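Long-range contacts in polysaccharide deacetylase-like protein (Bacillus anthracis, PDB 4V33), which is a putative polysaccharide deacetylase, probably a zinc-dependent hydrolase, required for osmotic stability and for keeping the shape of the bacterial cell: residues 149-154 with 164-170; 170-175 with 217-221; 45-49 with 131-136; 71-77 with 97-103; 311-315 with 336-340. Where two conformers were deposited one is given. Residue numbers count along the deposited sequence, not the author numbering.

Contact 1: residues 149-154 with 164-170; sequences YHAIDD and FVSPANF. With ACT (acetate ion), chain C.
This contact is a two-stranded parallel bridge at the C-terminal end of a central strand of the deacetylase domain, running straight into a capped helix; the side chain of Ala151 lies about 11 Å from the bound zinc. Ala151 pairs with Phe164 (CA-CA 4.7 Å) and Ile152 with Val165 (5.0 Å). Val165 N donates to Ala151 O at 2.9 Å, nearly linear, and Asp153 N reaches Val165 O weakly at 3.0 Å. Ala151 CB sits over the Phe164 ring, 3.8 Å from its centroid, a CH-pi contact. Beside the bridge, the edge of Phe170 (chi1 t) meets the face of Tyr149 (chi1 m), centroids 5.2 Å apart and planes at 86°, and Ile152 CD1 packs 3.9 Å from Phe170 CD1. Ser166 is the N-cap, its OG accepting from Asn169 N at 3.1 Å. A water links Asp154 OD1 (2.7 Å) to Ala168 N (3.0 Å). His150 NE2 leads away, donating to acetate O (probably from crystallisation liquor) at 2.9 Å. Parallel backbone bonds, aromatic pair and N-cap together join strand end to helix start.

Contact 2: residues 170-175 with 217-221; sequences FEAQMK and VLQKL
Segments 170-175 and 217-221, of helices 167-179 and 211-221, cross at a signed angle of -40°, their axes 10.3 Å apart at closest approach and their N-to-C directions 40° apart. Glu171 lies nearest Val217 (CA-CA 6.1 Å), Lys175 nearest Leu221 (7.2 Å) and Met174 nearest Leu218 (7.7 Å). Apolar packing fills the interface. Val217 CG1 comes 3.7 Å from both Phe170 CD2 and Glu171 CA; Leu221 CD1, on an m,t side chain, lies 3.5 Å from Met174 CB and 3.8 Å from Lys175 N; Leu218 CD2 reaches Met174 CG at 3.9 Å, while Leu218 CG stands at the edge of the Phe170 ring. The polar pair is a salt bridge, Lys220 NZ to Glu171 OE2 at 2.9 Å, made by an all-trans lysine and an extended glutamate. A water accepts from Lys220 NZ at 2.5 Å and donates to Glu171 OE1 at 2.9 Å. The two helices pack side by side in the beta/alpha fold of the deacetylase domain, apolar side chains between them and the hydrated ion pair at the exposed margin.

Contact 3: residues 45-49 with 131-136; sequences EQGKI and IPLTKS
One carbonyl takes two successive backbone NH groups: Leu133 O accepts from Glu45 N at 2.8 Å and from Gln46 N at 3.0 Å. It belongs to a classic beta bulge, in which Leu133 (phi/psi -111/-91) and Thr134 both face Ala121 of strand 115-124. The first modelled residues thus cross strand 130-140 obliquely, with end-to-end directions 53° apart; Gln46 lies nearest Leu133 (CA-CA 4.8 Å) and Ile49 nearest Ser136 (6.6 Å). Gly47, at 87/166, has backbone angles that would jam a CB against the preceding carbonyl, and it lets the chain pass into strand 48-51. Packing follows on both sides of this glycine. Gln46 CG (chi1 p) meets Leu133 CD2 at 3.5 Å; Thr134 CG2 lies 3.5 Å from Gly47 O and 3.8 Å from Ile49 CG1; Ile49 CD1, on an m,t side chain, reaches Ser136 CB at 3.9 Å. Gln46 OE1 accepts from Lys69 N. Water joins Gln46 NE2 (2.9 Å) to Pro132 O (2.6 Å), and another joins Ile49 O (2.8 Å) to Ser136 OG (2.7 Å). The contact connects the edge strands of two antiparallel sheets, consistent with the fibronectin type III domain. Its chemistry implies a join that is mostly solvent-accessible, held by backbone bonds at the bulge and by water bridges, with Ile49 turned inward.

Contact 4: residues 71-77 with 97-103; sequences TLTEVQY and KEKQFSL
Two hydrogen bonds of side chains to backbone carbonyls mark the ends of this contact: Tyr77 OH donates to Phe101 O at 2.8 Å, and Lys97 NZ, at the tip of an all-trans side chain, donates to Leu72 O at 2.9 Å. Between them Phe101 (chi1 m) projects from the loop, its own backbone at 52/46 after Gln100 at 54/39, two successive residues with positive phi. Val75 CG2 sits over the Phe101 ring, 3.7 Å from the centroid and 21° off the normal, a CH-pi contact; Leu72 CB touches Phe101 CZ at 4.0 Å, and the carbonyls of Leu72 and Thr73 lie at the ring edge. Farther on, Tyr77 CD2 (chi1 m) packs on Leu103 CD2 at 3.7 Å. CA atoms approach most closely at Val75 and Phe101, 6.4 Å. Thr73 and Glu74 form a classic beta bulge facing Ile124, where strand 74-81 begins. Thus the loop from strand 90-94 of one sheet to strand 103-106 of the other folds across strand 74-81, consistent with a fibronectin type III beta-sandwich. Chemically, the buried Phe101 ring packs on Leu72 and Val75, a buried tyrosine hydroxyl pairs with Phe101 O inside, and an exposed lysine ammonium with Leu72 O at the rim.

Contact 5: residues 311-315 with 336-340; sequences VAETK and DELLK
Leu339, an m,t side chain, lies against the flank of helix 308-315: its CD1 is 3.6 Å from Lys315 CB and 4.0 Å from Val311 CG1, while its CD2 makes a looser approach to Thr314 CG2 at 4.4 Å. Val311, Thr314 and Lys315 thus offer one helical face, spaced three and four residues apart and held by the Lys315 N to Val311 O bond of 2.9 Å. Val311 (chi1 t) points at the other segment and is nearest Leu339 along the backbone (CA-CA 6.5 Å); its CG2 also meets Lys340 CG at 4.1 Å. Beside this apolar patch, Lys315 extends with every chi angle near trans, and its NZ donates to Asp336 OD1 at 2.9 Å in a salt bridge at the exposed side, with Asp336 OD2 4.0 Å from Val311 CG1. Asp336 has positive phi (54/29) just before the 3-10 turn at 337-339; its carbonyl accepts from Leu339 N at 2.9 Å, which brings the leucine round to the helix. Thr314 OG1 turns back to Val310 O within its own helix, and Leu339 O accepts from Tyr301 OH. Leu339 and Thr314 both also touch Ala321 of strand 320-326, so helix, strand and the loop that enters strand 341-345 meet here: packing of the parallel beta/alpha kind expected in the polysaccharide deacetylase fold.

In the fold
The five contacts divide between two domains. Contacts 3 and 4 come first along the chain, contact 4 nested inside the loop that contact 3 closes; their centres are 12 Å apart and Leu133 packs on Leu72 and Val75, joining the two in one beta-sandwich of the fibronectin type III kind. Contacts 1, 2 and 5 follow in series in the deacetylase domain. Contacts 1 and 2, centres 11 Å apart, share Phe170 and helix 167-179, and Tyr149 OH probably bonds Gln173 OE1. Contact 5 stands about 29 Å, centre to centre, from contact 1. Contacts 3 and 4 lie across the chain's centre from contact 1, the one near the zinc; the centres of contacts 1 and 3 are about 52 Å apart.

Contact 1: residues 149-154 with 164-170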
# COMPACT_ATOMS: atom_id res chain seq x y z
N TYR A 149 -4.00 -2.33 14.14
CA TYR A 149 -4.17 -1.88 15.51
C TYR A 149 -5.63 -1.94 15.91
O TYR A 149 -6.52 -2.00 15.05
CB TYR A 149 -3.70 -0.44 15.65
CG TYR A 149 -2.22 -0.23 15.51
CD1 TYR A 149 -1.38 -0.36 16.62
CD2 TYR A 149 -1.65 0.11 14.30
CE1 TYR A 149 -0.03 -0.16 16.53
CE2 TYR A 149 -0.28 0.31 14.18
CZ TYR A 149 0.52 0.18 15.30
OH TYR A 149 1.88 0.39 15.17
N HIS A 150 -5.89 -1.94 17.22
CA HIS A 150 -7.23 -1.81 17.75
C HIS A 150 -7.32 -0.60 18.67
O HIS A 150 -7.53 0.52 18.20
CB HIS A 150 -7.66 -3.09 18.46
CG HIS A 150 -8.02 -4.19 17.51
ND1 HIS A 150 -7.08 -4.93 16.82
CD2 HIS A 150 -9.23 -4.63 17.09
CE1 HIS A 150 -7.70 -5.81 16.05
NE2 HIS A 150 -9.00 -5.64 16.18
N ALA A 151 -7.16 -0.80 19.98
CA ALA A 151 -7.21 0.30 20.93
C ALA A 151 -5.84 0.96 21.05
O ALA A 151 -4.82 0.28 21.09
CB ALA A 151 -7.67 -0.19 22.29
N ILE A 152 -5.82 2.29 21.07
CA ILE A 152 -4.62 3.05 21.40
C ILE A 152 -4.90 3.77 22.71
O ILE A 152 -5.48 4.86 22.73
CB ILE A 152 -4.23 4.05 20.30
CG1 ILE A 152 -4.11 3.33 18.95
CG2 ILE A 152 -2.92 4.74 20.67
CD1 ILE A 152 -3.00 2.28 18.89
N ASP A 153 -4.55 3.14 23.82
CA ASP A 153 -4.88 3.69 25.12
C ASP A 153 -4.01 3.00 26.15
O ASP A 153 -3.49 1.91 25.87
CB ASP A 153 -6.36 3.46 25.46
CG ASP A 153 -6.91 4.48 26.43
OD1 ASP A 153 -6.11 5.23 27.04
OD2 ASP A 153 -8.15 4.53 26.60
N ASP A 154 -3.86 3.63 27.32
CA ASP A 154 -3.18 3.01 28.45
C ASP A 154 -4.15 2.04 29.09
O ASP A 154 -5.23 2.43 29.52
CB ASP A 154 -2.74 4.07 29.49
CG ASP A 154 -1.82 5.13 28.90
OD1 ASP A 154 -0.77 4.76 28.32
OD2 ASP A 154 -2.15 6.33 29.00
N PHE A 164 -4.78 -3.57 23.29
CA PHE A 164 -4.38 -2.21 23.67
C PHE A 164 -2.90 -1.95 23.41
O PHE A 164 -2.05 -2.64 23.96
CB PHE A 164 -4.62 -1.96 25.15
CG PHE A 164 -6.07 -1.78 25.51
CD1 PHE A 164 -6.92 -2.86 25.54
CD2 PHE A 164 -6.57 -0.52 25.81
CE1 PHE A 164 -8.27 -2.70 25.87
CE2 PHE A 164 -7.91 -0.35 26.15
CZ PHE A 164 -8.75 -1.44 26.17
N VAL A 165 -2.61 -0.95 22.60
CA VAL A 165 -1.24 -0.44 22.46
C VAL A 165 -1.22 0.95 23.09
O VAL A 165 -2.06 1.79 22.79
CB VAL A 165 -0.80 -0.40 20.98
CG1 VAL A 165 0.51 0.38 20.79
CG2 VAL A 165 -0.66 -1.83 20.45
N SER A 166 -0.29 1.20 24.02
CA SER A 166 -0.28 2.50 24.70
C SER A 166 0.05 3.62 23.72
O SER A 166 0.74 3.39 22.74
CB SER A 166 0.73 2.50 25.83
OG SER A 166 2.05 2.37 25.33
N PRO A 167 -0.45 4.83 23.98
CA PRO A 167 -0.09 5.96 23.11
C PRO A 167 1.43 6.14 23.02
O PRO A 167 1.93 6.47 21.94
CB PRO A 167 -0.76 7.15 23.80
CG PRO A 167 -2.00 6.54 24.42
CD PRO A 167 -1.55 5.18 24.91
N ALA A 168 2.16 5.92 24.11
CA ALA A 168 3.62 6.03 24.07
C ALA A 168 4.25 5.00 23.13
O ALA A 168 5.11 5.34 22.32
CB ALA A 168 4.21 5.90 25.47
N ASN A 169 3.83 3.74 23.23
CA ASN A 169 4.37 2.73 22.32
C ASN A 169 3.93 2.93 20.88
O ASN A 169 4.71 2.70 19.95
CB ASN A 169 4.05 1.32 22.82
CG ASN A 169 4.87 0.95 24.04
OD1 ASN A 169 5.90 1.57 24.32
ND2 ASN A 169 4.44 -0.08 24.76
N PHE A 170 2.69 3.38 20.68
CA PHE A 170 2.23 3.70 19.34
C PHE A 170 3.10 4.80 18.73
O PHE A 170 3.52 4.70 17.58
CB PHE A 170 0.76 4.14 19.33
CG PHE A 170 0.27 4.55 17.98
CD1 PHE A 170 0.11 3.61 16.97
CD2 PHE A 170 0.03 5.89 17.69
CE1 PHE A 170 -0.31 3.98 15.70
CE2 PHE A 170 -0.39 6.28 16.41
CZ PHE A 170 -0.57 5.33 15.42
C ACT C . -11.31 -7.51 13.86
O ACT C . -10.98 -6.34 14.22
OXT ACT C . -12.21 -8.10 14.51
CH3 ACT C . -10.65 -8.17 12.70
O HOH W 1 1.17 5.97 26.97

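Contact 2: residues 170-175 with 217-221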
# COMPACT_ATOMS: atom_id res chain seq x y z
N PHE A 170 2.69 3.38 20.68
CA PHE A 170 2.23 3.70 19.34
C PHE A 170 3.10 4.80 18.73
O PHE A 170 3.52 4.70 17.58
CB PHE A 170 0.76 4.14 19.33
CG PHE A 170 0.27 4.55 17.98
CD1 PHE A 170 0.11 3.61 16.97
CD2 PHE A 170 0.03 5.89 17.69
CE1 PHE A 170 -0.31 3.98 15.70
CE2 PHE A 170 -0.39 6.28 16.41
CZ PHE A 170 -0.57 5.33 15.42
N GLU A 171 3.39 5.84 19.51
CA GLU A 171 4.24 6.91 19.03
C GLU A 171 5.62 6.39 18.66
O GLU A 171 6.19 6.80 17.65
CB GLU A 171 4.34 8.05 20.05
CG GLU A 171 5.19 9.21 19.56
CD GLU A 171 5.08 10.44 20.43
OE1 GLU A 171 4.09 10.59 21.17
OE2 GLU A 171 6.01 11.28 20.37
N ALA A 172 6.17 5.48 19.47
CA ALA A 172 7.50 4.96 19.21
C ALA A 172 7.52 4.15 17.91
O ALA A 172 8.49 4.20 17.16
CB ALA A 172 7.98 4.10 20.38
N GLN A 173 6.43 3.43 17.66
CA GLN A 173 6.30 2.65 16.43
C GLN A 173 6.18 3.55 15.20
O GLN A 173 6.85 3.33 14.18
CB GLN A 173 5.11 1.69 16.55
CG GLN A 173 5.37 0.58 17.57
CD GLN A 173 4.10 -0.06 18.10
OE1 GLN A 173 3.03 0.05 17.51
NE2 GLN A 173 4.22 -0.74 19.23
N MET A 174 5.35 4.58 15.31
CA MET A 174 5.21 5.53 14.21
C MET A 174 6.51 6.31 13.99
O MET A 174 6.87 6.61 12.85
CB MET A 174 4.04 6.48 14.46
CG MET A 174 2.69 5.78 14.50
SD MET A 174 2.21 4.93 12.97
CE MET A 174 2.60 3.23 13.37
N LYS A 175 7.22 6.61 15.07
CA LYS A 175 8.50 7.30 14.94
C LYS A 175 9.50 6.42 14.21
O LYS A 175 10.34 6.92 13.44
CB LYS A 175 9.05 7.70 16.32
CG LYS A 175 10.34 8.50 16.27
CD LYS A 175 10.78 8.93 17.66
CE LYS A 175 11.98 9.87 17.61
NZ LYS A 175 13.23 9.20 17.16
N VAL A 217 -1.21 11.63 17.90
CA VAL A 217 0.19 11.23 17.76
C VAL A 217 0.65 11.46 16.32
O VAL A 217 1.74 11.98 16.07
CB VAL A 217 0.39 9.75 18.14
CG1 VAL A 217 1.72 9.23 17.62
CG2 VAL A 217 0.28 9.57 19.66
N LEU A 218 -0.20 11.09 15.36
CA LEU A 218 0.14 11.32 13.96
C LEU A 218 0.25 12.81 13.60
O LEU A 218 1.13 13.21 12.83
CB LEU A 218 -0.84 10.58 13.05
CG LEU A 218 -0.77 9.05 13.13
CD1 LEU A 218 -1.87 8.42 12.26
CD2 LEU A 218 0.62 8.55 12.72
N GLN A 219 -0.62 13.63 14.18
CA GLN A 219 -0.52 15.08 13.99
C GLN A 219 0.80 15.62 14.53
O GLN A 219 1.42 16.50 13.93
CB GLN A 219 -1.67 15.80 14.70
CG GLN A 219 -3.01 15.65 14.02
CD GLN A 219 -4.08 16.45 14.74
OE1 GLN A 219 -4.36 16.21 15.91
NE2 GLN A 219 -4.66 17.42 14.05
N LYS A 220 1.23 15.09 15.67
CA LYS A 220 2.48 15.52 16.28
C LYS A 220 3.67 15.18 15.40
O LYS A 220 4.55 16.01 15.17
CB LYS A 220 2.65 14.89 17.66
CG LYS A 220 3.98 15.20 18.33
CD LYS A 220 4.14 14.45 19.64
CE LYS A 220 5.53 14.67 20.22
NZ LYS A 220 5.73 13.90 21.48
N LEU A 221 3.70 13.94 14.90
CA LEU A 221 4.84 13.47 14.12
C LEU A 221 4.89 14.07 12.72
O LEU A 221 5.96 14.15 12.10
CB LEU A 221 4.84 11.94 14.05
CG LEU A 221 5.09 11.24 15.39
CD1 LEU A 221 5.01 9.72 15.24
CD2 LEU A 221 6.44 11.65 15.96
O HOH W 2 3.65 13.02 22.63

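Contact 3: residues 45-49 with 131-136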
# COMPACT_ATOMS: atom_id res chain seq x y z
N GLU A 45 8.35 7.47 -30.01
CA GLU A 45 8.40 7.86 -31.42
C GLU A 45 8.72 6.67 -32.32
O GLU A 45 8.12 6.52 -33.39
CB GLU A 45 9.41 8.99 -31.64
CG GLU A 45 9.55 9.42 -33.09
CD GLU A 45 9.22 10.89 -33.31
OE1 GLU A 45 8.68 11.52 -32.37
OE2 GLU A 45 9.50 11.41 -34.40
N GLN A 46 9.66 5.82 -31.91
CA GLN A 46 9.92 4.58 -32.64
C GLN A 46 10.48 3.49 -31.74
O GLN A 46 11.12 3.76 -30.72
CB GLN A 46 10.84 4.81 -33.84
CG GLN A 46 12.28 5.09 -33.46
CD GLN A 46 13.21 5.16 -34.66
OE1 GLN A 46 13.63 4.13 -35.20
NE2 GLN A 46 13.55 6.38 -35.07
N GLY A 47 10.24 2.24 -32.13
CA GLY A 47 10.74 1.10 -31.38
C GLY A 47 9.81 0.66 -30.27
O GLY A 47 8.88 1.37 -29.89
N LYS A 48 10.07 -0.53 -29.74
CA LYS A 48 9.29 -1.07 -28.64
C LYS A 48 10.22 -1.74 -27.66
O LYS A 48 11.07 -2.54 -28.04
CB LYS A 48 8.25 -2.07 -29.15
CG LYS A 48 7.19 -1.46 -30.05
CD LYS A 48 6.25 -0.55 -29.28
CE LYS A 48 5.29 -1.36 -28.40
NZ LYS A 48 4.27 -0.51 -27.73
N ILE A 49 10.08 -1.37 -26.39
CA ILE A 49 10.84 -2.00 -25.32
C ILE A 49 10.07 -3.22 -24.83
O ILE A 49 8.87 -3.14 -24.58
CB ILE A 49 11.02 -1.02 -24.15
CG1 ILE A 49 11.88 0.17 -24.58
CG2 ILE A 49 11.64 -1.74 -22.95
CD1 ILE A 49 11.86 1.32 -23.60
N ILE A 131 19.04 9.53 -31.36
CA ILE A 131 17.71 9.34 -31.93
C ILE A 131 16.75 8.95 -30.81
O ILE A 131 16.95 7.94 -30.15
CB ILE A 131 17.71 8.17 -32.94
CG1 ILE A 131 18.77 8.39 -34.03
CG2 ILE A 131 16.32 7.97 -33.55
CD1 ILE A 131 18.45 9.54 -34.98
N PRO A 132 15.70 9.76 -30.60
CA PRO A 132 14.70 9.39 -29.60
C PRO A 132 14.00 8.10 -30.01
O PRO A 132 13.62 7.95 -31.17
CB PRO A 132 13.71 10.56 -29.63
CG PRO A 132 14.43 11.68 -30.33
CD PRO A 132 15.38 11.02 -31.28
N LEU A 133 13.84 7.17 -29.07
CA LEU A 133 13.13 5.94 -29.38
C LEU A 133 11.79 5.91 -28.64
O LEU A 133 10.79 6.41 -29.15
CB LEU A 133 14.00 4.72 -29.07
CG LEU A 133 15.30 4.67 -29.87
CD1 LEU A 133 16.17 3.49 -29.45
CD2 LEU A 133 15.05 4.64 -31.39
N THR A 134 11.77 5.34 -27.44
CA THR A 134 10.51 5.18 -26.73
C THR A 134 10.73 5.06 -25.22
O THR A 134 11.87 5.02 -24.75
CB THR A 134 9.73 3.98 -27.30
OG1 THR A 134 8.43 3.90 -26.71
CG2 THR A 134 10.50 2.68 -27.07
N LYS A 135 9.63 5.02 -24.48
CA LYS A 135 9.68 4.92 -23.03
C LYS A 135 8.82 3.76 -22.58
O LYS A 135 7.84 3.41 -23.25
CB LYS A 135 9.17 6.21 -22.39
CG LYS A 135 9.87 7.48 -22.85
CD LYS A 135 9.23 8.70 -22.20
CE LYS A 135 9.96 9.98 -22.59
NZ LYS A 135 9.94 10.21 -24.06
N SER A 136 9.17 3.17 -21.44
CA SER A 136 8.36 2.12 -20.84
C SER A 136 8.69 2.06 -19.36
O SER A 136 9.30 2.97 -18.80
CB SER A 136 8.64 0.78 -21.51
OG SER A 136 7.66 -0.20 -21.15
O HOH W 3 6.44 5.69 -27.85
O HOH W 4 12.84 8.78 -33.55
O HOH W 5 7.91 -2.74 -21.99

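Contact 4: residues 71-77 with 97-103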
# COMPACT_ATOMS: atom_id res chain seq x y z
N THR A 71 18.77 2.91 -38.46
CA THR A 71 19.97 2.09 -38.31
C THR A 71 20.77 2.59 -37.12
O THR A 71 21.15 3.76 -37.08
CB THR A 71 20.86 2.19 -39.56
OG1 THR A 71 20.22 1.56 -40.67
CG2 THR A 71 22.21 1.52 -39.31
N LEU A 72 21.05 1.71 -36.16
CA LEU A 72 21.75 2.11 -34.94
C LEU A 72 22.97 1.26 -34.63
O LEU A 72 23.03 0.09 -34.99
CB LEU A 72 20.80 2.01 -33.74
CG LEU A 72 19.50 2.81 -33.73
CD1 LEU A 72 18.69 2.48 -32.49
CD2 LEU A 72 19.79 4.31 -33.80
N THR A 73 23.93 1.85 -33.92
CA THR A 73 25.07 1.09 -33.43
C THR A 73 24.89 0.78 -31.95
O THR A 73 25.51 -0.14 -31.42
CB THR A 73 26.39 1.85 -33.63
OG1 THR A 73 26.30 3.15 -33.04
CG2 THR A 73 26.71 1.98 -35.11
N GLU A 74 24.03 1.54 -31.28
CA GLU A 74 23.91 1.46 -29.83
C GLU A 74 22.54 1.93 -29.38
O GLU A 74 21.93 2.80 -30.01
CB GLU A 74 25.01 2.34 -29.21
CG GLU A 74 25.02 2.44 -27.70
CD GLU A 74 26.05 3.45 -27.21
OE1 GLU A 74 26.74 4.06 -28.05
OE2 GLU A 74 26.18 3.61 -25.97
N VAL A 75 22.05 1.36 -28.28
CA VAL A 75 20.87 1.88 -27.60
C VAL A 75 21.29 2.22 -26.18
O VAL A 75 21.97 1.43 -25.53
CB VAL A 75 19.72 0.85 -27.58
CG1 VAL A 75 18.62 1.28 -26.60
CG2 VAL A 75 19.14 0.67 -28.98
N GLN A 76 20.90 3.40 -25.71
CA GLN A 76 21.15 3.74 -24.31
C GLN A 76 19.84 3.78 -23.56
O GLN A 76 18.90 4.46 -23.98
CB GLN A 76 21.86 5.09 -24.20
CG GLN A 76 23.22 5.09 -24.89
CD GLN A 76 24.05 6.32 -24.59
OE1 GLN A 76 23.56 7.29 -24.01
NE2 GLN A 76 25.31 6.28 -24.99
N TYR A 77 19.79 3.04 -22.46
CA TYR A 77 18.59 2.98 -21.63
C TYR A 77 18.78 3.80 -20.37
O TYR A 77 19.60 3.45 -19.52
CB TYR A 77 18.31 1.53 -21.21
CG TYR A 77 18.08 0.55 -22.34
CD1 TYR A 77 16.81 0.34 -22.85
CD2 TYR A 77 19.13 -0.20 -22.86
CE1 TYR A 77 16.58 -0.58 -23.87
CE2 TYR A 77 18.91 -1.13 -23.88
CZ TYR A 77 17.64 -1.31 -24.38
OH TYR A 77 17.40 -2.22 -25.39
N LYS A 97 23.65 -5.32 -31.11
CA LYS A 97 22.74 -5.12 -32.23
C LYS A 97 22.12 -6.42 -32.75
O LYS A 97 20.95 -6.45 -33.14
CB LYS A 97 23.46 -4.38 -33.36
CG LYS A 97 22.59 -4.10 -34.57
CD LYS A 97 23.27 -3.13 -35.51
CE LYS A 97 22.38 -2.80 -36.69
NZ LYS A 97 22.87 -1.59 -37.40
N GLU A 98 22.91 -7.49 -32.76
CA GLU A 98 22.43 -8.77 -33.27
C GLU A 98 21.52 -9.50 -32.28
O GLU A 98 20.90 -10.51 -32.62
CB GLU A 98 23.60 -9.66 -33.68
CG GLU A 98 24.54 -8.99 -34.67
CD GLU A 98 23.81 -8.48 -35.90
OE1 GLU A 98 22.93 -9.20 -36.41
OE2 GLU A 98 24.11 -7.35 -36.35
N LYS A 99 21.45 -8.98 -31.06
CA LYS A 99 20.59 -9.55 -30.03
C LYS A 99 19.53 -8.55 -29.57
O LYS A 99 19.20 -8.50 -28.38
CB LYS A 99 21.41 -10.03 -28.84
CG LYS A 99 22.47 -11.07 -29.17
CD LYS A 99 23.16 -11.56 -27.91
CE LYS A 99 24.23 -12.60 -28.22
NZ LYS A 99 24.85 -13.14 -26.98
N GLN A 100 19.02 -7.76 -30.50
CA GLN A 100 17.97 -6.78 -30.22
C GLN A 100 18.34 -5.82 -29.09
O GLN A 100 17.50 -5.47 -28.26
CB GLN A 100 16.64 -7.48 -29.94
CG GLN A 100 16.10 -8.25 -31.15
CD GLN A 100 14.87 -9.06 -30.83
OE1 GLN A 100 14.63 -9.45 -29.69
NE2 GLN A 100 14.06 -9.33 -31.86
N PHE A 101 19.61 -5.41 -29.07
CA PHE A 101 20.13 -4.49 -28.06
C PHE A 101 19.81 -4.94 -26.64
O PHE A 101 19.37 -4.17 -25.79
CB PHE A 101 19.67 -3.06 -28.35
CG PHE A 101 20.22 -2.53 -29.64
CD1 PHE A 101 21.54 -2.11 -29.72
CD2 PHE A 101 19.44 -2.49 -30.78
CE1 PHE A 101 22.06 -1.64 -30.91
CE2 PHE A 101 19.95 -2.02 -31.98
CZ PHE A 101 21.27 -1.59 -32.04
N SER A 102 20.05 -6.23 -26.43
CA SER A 102 19.81 -6.88 -25.15
C SER A 102 20.52 -6.16 -24.01
O SER A 102 21.68 -5.76 -24.15
CB SER A 102 20.26 -8.34 -25.23
OG SER A 102 20.39 -8.92 -23.95
N LEU A 103 19.82 -6.01 -22.89
CA LEU A 103 20.40 -5.42 -21.70
C LEU A 103 19.95 -6.21 -20.48
O LEU A 103 18.76 -6.25 -20.15
CB LEU A 103 19.96 -3.96 -21.54
CG LEU A 103 20.62 -3.22 -20.38
CD1 LEU A 103 21.96 -2.62 -20.81
CD2 LEU A 103 19.69 -2.15 -19.80

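Contact 5: residues 311-315 with 336-340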
# COMPACT_ATOMS: atom_id res chain seq x y z
N VAL A 311 -16.39 -13.44 0.35
CA VAL A 311 -15.62 -12.70 -0.65
C VAL A 311 -16.50 -12.26 -1.81
O VAL A 311 -16.45 -11.12 -2.25
CB VAL A 311 -14.41 -13.51 -1.19
CG1 VAL A 311 -13.75 -12.77 -2.36
CG2 VAL A 311 -13.39 -13.74 -0.10
N ALA A 312 -17.33 -13.18 -2.30
CA ALA A 312 -18.21 -12.85 -3.42
C ALA A 312 -19.21 -11.75 -3.08
O ALA A 312 -19.51 -10.89 -3.92
CB ALA A 312 -18.92 -14.08 -3.92
N GLU A 313 -19.73 -11.76 -1.85
CA GLU A 313 -20.65 -10.71 -1.43
C GLU A 313 -19.91 -9.38 -1.28
O GLU A 313 -20.38 -8.34 -1.74
CB GLU A 313 -21.35 -11.08 -0.11
CG GLU A 313 -22.30 -12.27 -0.21
CD GLU A 313 -23.58 -11.96 -0.98
OE1 GLU A 313 -23.81 -10.79 -1.34
OE2 GLU A 313 -24.36 -12.90 -1.23
N THR A 314 -18.73 -9.44 -0.66
CA THR A 314 -17.92 -8.26 -0.43
C THR A 314 -17.52 -7.59 -1.75
O THR A 314 -17.49 -6.36 -1.85
CB THR A 314 -16.68 -8.63 0.41
OG1 THR A 314 -17.13 -9.23 1.63
CG2 THR A 314 -15.83 -7.40 0.74
N LYS A 315 -17.24 -8.41 -2.77
CA LYS A 315 -16.79 -7.94 -4.08
C LYS A 315 -17.83 -7.03 -4.74
O LYS A 315 -17.49 -6.19 -5.57
CB LYS A 315 -16.53 -9.15 -4.99
CG LYS A 315 -15.87 -8.82 -6.31
CD LYS A 315 -15.44 -10.08 -7.05
CE LYS A 315 -14.66 -9.74 -8.31
NZ LYS A 315 -14.19 -10.97 -9.02
N ASP A 336 -9.18 -12.35 -6.88
CA ASP A 336 -9.71 -11.61 -5.73
C ASP A 336 -8.71 -11.38 -4.59
O ASP A 336 -9.11 -11.26 -3.42
CB ASP A 336 -10.96 -12.33 -5.19
CG ASP A 336 -12.09 -12.37 -6.19
OD1 ASP A 336 -12.20 -11.42 -7.00
OD2 ASP A 336 -12.86 -13.35 -6.18
N GLU A 337 -7.43 -11.30 -4.91
CA GLU A 337 -6.42 -11.20 -3.86
C GLU A 337 -6.56 -9.93 -3.02
O GLU A 337 -6.20 -9.91 -1.84
CB GLU A 337 -4.99 -11.32 -4.42
CG GLU A 337 -4.56 -10.18 -5.33
CD GLU A 337 -3.17 -10.39 -5.91
OE1 GLU A 337 -2.52 -11.41 -5.57
OE2 GLU A 337 -2.72 -9.54 -6.70
N LEU A 338 -7.10 -8.87 -3.61
CA LEU A 338 -7.24 -7.61 -2.87
C LEU A 338 -8.38 -7.66 -1.86
O LEU A 338 -8.51 -6.76 -1.03
CB LEU A 338 -7.44 -6.43 -3.82
CG LEU A 338 -6.35 -6.25 -4.87
CD1 LEU A 338 -6.75 -5.15 -5.85
CD2 LEU A 338 -5.04 -5.92 -4.19
N LEU A 339 -9.20 -8.71 -1.95
CA LEU A 339 -10.30 -8.94 -1.01
C LEU A 339 -9.92 -9.99 0.03
O LEU A 339 -10.78 -10.47 0.78
CB LEU A 339 -11.56 -9.40 -1.77
CG LEU A 339 -12.07 -8.41 -2.82
CD1 LEU A 339 -13.21 -9.00 -3.63
CD2 LEU A 339 -12.50 -7.11 -2.17
N LYS A 340 -8.65 -10.37 0.06
CA LYS A 340 -8.15 -11.39 0.97
C LYS A 340 -6.79 -10.99 1.53
O LYS A 340 -5.90 -11.82 1.68
CB LYS A 340 -8.02 -12.73 0.24
CG LYS A 340 -9.34 -13.32 -0.21
CD LYS A 340 -9.18 -14.74 -0.69
CE LYS A 340 -8.66 -14.80 -2.10
NZ LYS A 340 -9.00 -16.12 -2.73